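Local coordinates for ileal bile acid-binding protein (Danio rerio, PDB 3ELX) that binds bile acids such as cholate and probably carries them, and perhaps fatty acids, through the cytoplasm, at residues Ile96-Lys100 with Tyr101-Thr105. Sequence-based numbering, arbitrary orientation.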
loop_
_atom_site.group_PDB
_atom_site.type_symbol
_atom_site.label_atom_id
_atom_site.label_comp_id
_atom_site.label_asym_id
_atom_site.label_seq_id
_atom_site.Cartn_x
_atom_site.Cartn_y
_atom_site.Cartn_z
ATOM N N ILE A 96 1.463 8.692 0.509
ATOM C CA ILE A 96 0.014 8.803 0.452
ATOM C C ILE A 96 -0.456 8.955 1.884
ATOM O O ILE A 96 -0.178 8.102 2.736
ATOM C CB ILE A 96 -0.655 7.559 -0.164
ATOM C CG1 ILE A 96 -0.034 7.237 -1.531
ATOM C CG2 ILE A 96 -2.170 7.778 -0.255
ATOM C CD1 ILE A 96 -0.613 5.986 -2.196
ATOM N N SER A 97 -1.157 10.051 2.134
ATOM C CA SER A 97 -1.666 10.336 3.459
ATOM C C SER A 97 -3.094 9.801 3.557
ATOM O O SER A 97 -4.073 10.498 3.255
ATOM C CB SER A 97 -1.576 11.840 3.755
ATOM O OG SER A 97 -0.228 12.279 3.605
ATOM N N PHE A 98 -3.213 8.539 3.968
ATOM C CA PHE A 98 -4.532 7.931 4.158
ATOM C C PHE A 98 -5.209 8.414 5.448
ATOM O O PHE A 98 -4.552 8.915 6.359
ATOM C CB PHE A 98 -4.417 6.406 4.226
ATOM C CG PHE A 98 -4.190 5.734 2.901
ATOM C CD1 PHE A 98 -5.259 5.432 2.070
ATOM C CD2 PHE A 98 -2.910 5.351 2.513
ATOM C CE1 PHE A 98 -5.050 4.781 0.849
ATOM C CE2 PHE A 98 -2.696 4.700 1.299
ATOM C CZ PHE A 98 -3.772 4.427 0.464
ATOM N N PRO A 99 -6.538 8.252 5.545
ATOM C CA PRO A 99 -7.213 8.599 6.791
ATOM C C PRO A 99 -6.580 8.008 8.059
ATOM O O PRO A 99 -6.395 8.730 9.045
ATOM C CB PRO A 99 -8.614 8.031 6.575
ATOM C CG PRO A 99 -8.836 8.259 5.117
ATOM C CD PRO A 99 -7.505 7.832 4.511
ATOM N N LYS A 100 -6.231 6.727 8.015
ATOM C CA LYS A 100 -5.818 5.989 9.220
ATOM C C LYS A 100 -4.307 5.813 9.396
ATOM O O LYS A 100 -3.855 5.363 10.446
ATOM C CB LYS A 100 -6.503 4.613 9.253
ATOM C CG LYS A 100 -7.941 4.658 9.782
ATOM C CD LYS A 100 -8.396 3.306 10.322
ATOM C CE LYS A 100 -9.325 2.593 9.349
ATOM N NZ LYS A 100 -10.734 3.048 9.523
ATOM N N TYR A 101 -3.524 6.149 8.378
ATOM C CA TYR A 101 -2.079 5.903 8.433
ATOM C C TYR A 101 -1.375 6.634 7.305
ATOM O O TYR A 101 -2.020 7.092 6.354
ATOM C CB TYR A 101 -1.763 4.396 8.357
ATOM C CG TYR A 101 -2.325 3.703 7.128
ATOM C CD1 TYR A 101 -1.559 3.538 5.984
ATOM C CD2 TYR A 101 -3.632 3.209 7.123
ATOM C CE1 TYR A 101 -2.082 2.904 4.847
ATOM C CE2 TYR A 101 -4.163 2.579 6.002
ATOM C CZ TYR A 101 -3.383 2.426 4.872
ATOM O OH TYR A 101 -3.922 1.792 3.767
ATOM N N GLN A 102 -0.055 6.759 7.436
ATOM C CA GLN A 102 0.789 7.297 6.373
ATOM C C GLN A 102 1.373 6.140 5.596
ATOM O O GLN A 102 1.812 5.160 6.198
ATOM C CB GLN A 102 1.937 8.115 6.966
ATOM C CG GLN A 102 1.488 9.445 7.533
ATOM C CD GLN A 102 0.798 10.303 6.490
ATOM O OE1 GLN A 102 -0.414 10.528 6.561
ATOM N NE2 GLN A 102 1.563 10.775 5.511
ATOM N N GLN A 103 1.358 6.244 4.269
ATOM C CA GLN A 103 1.919 5.184 3.417
ATOM C C GLN A 103 3.075 5.740 2.614
ATOM O O GLN A 103 2.918 6.747 1.943
ATOM C CB GLN A 103 0.859 4.696 2.430
ATOM C CG GLN A 103 1.334 3.571 1.546
ATOM C CD GLN A 103 1.567 2.318 2.346
ATOM O OE1 GLN A 103 0.883 2.073 3.332
ATOM N NE2 GLN A 103 2.561 1.533 1.950
ATOM N N THR A 104 4.241 5.100 2.685
ATOM C CA THR A 104 5.360 5.500 1.827
ATOM C C THR A 104 5.736 4.306 0.982
ATOM O O THR A 104 5.788 3.186 1.482
ATOM C CB THR A 104 6.594 5.969 2.612
ATOM O OG1 THR A 104 7.172 4.858 3.309
ATOM C CG2 THR A 104 6.224 7.061 3.587
ATOM N N THR A 105 5.971 4.539 -0.300
ATOM C CA THR A 105 6.264 3.432 -1.191
ATOM C C THR A 105 7.387 3.801 -2.139
ATOM O O THR A 105 7.422 4.897 -2.684
ATOM C CB THR A 105 5.014 2.989 -1.942
ATOM O OG1 THR A 105 4.005 2.615 -0.980
ATOM C CG2 THR A 105 5.320 1.806 -2.848
#
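With chi1 of Tyr-101 at 57°, its CG is wedged between the backbone N and the carbonyl carbon, while Phe-98 (chi1 -76°) sets its CG anti to the carbonyl carbon, laying the side chains next to each other, pointing the same way. The ring planes are 26° apart and the centroids 4.9 Å, a near-parallel pair slid to slight overlap. Phe-98 CB makes a CH-pi contact 4.1 Å from the Tyr-101 ring centroid, almost on the ring normal, and Tyr-101 OH sits over the centre of the Phe-98 ring. Ile-96 CG2 covers the opposite Phe-98 face near its rim, and Gln-103 CB abuts the ring edge, 3.7 Å from Phe-98 CE2. On the sheet face opposite Ile-96 and Gln-103, Gln-102 NE2 donates to Ser-97 OG at 3.0 Å within the amide plane. Paired backbone bonds, Ile-96 N to Gln-103 O (2.8 Å) and Gln-103 N to Ile-96 O (2.9 Å), fix the register. Gln-103 turns its end away, OE1 hydrogen-bonded to Ser-116 OG on strand 111-119. Phe-21 meets the Tyr-101 ring edge-to-face. This is the turn end of a hairpin in the fatty-acid-binding-protein beta barrel, where Tyr-101 contributes to two cholate sites seen in a complex but unoccupied here.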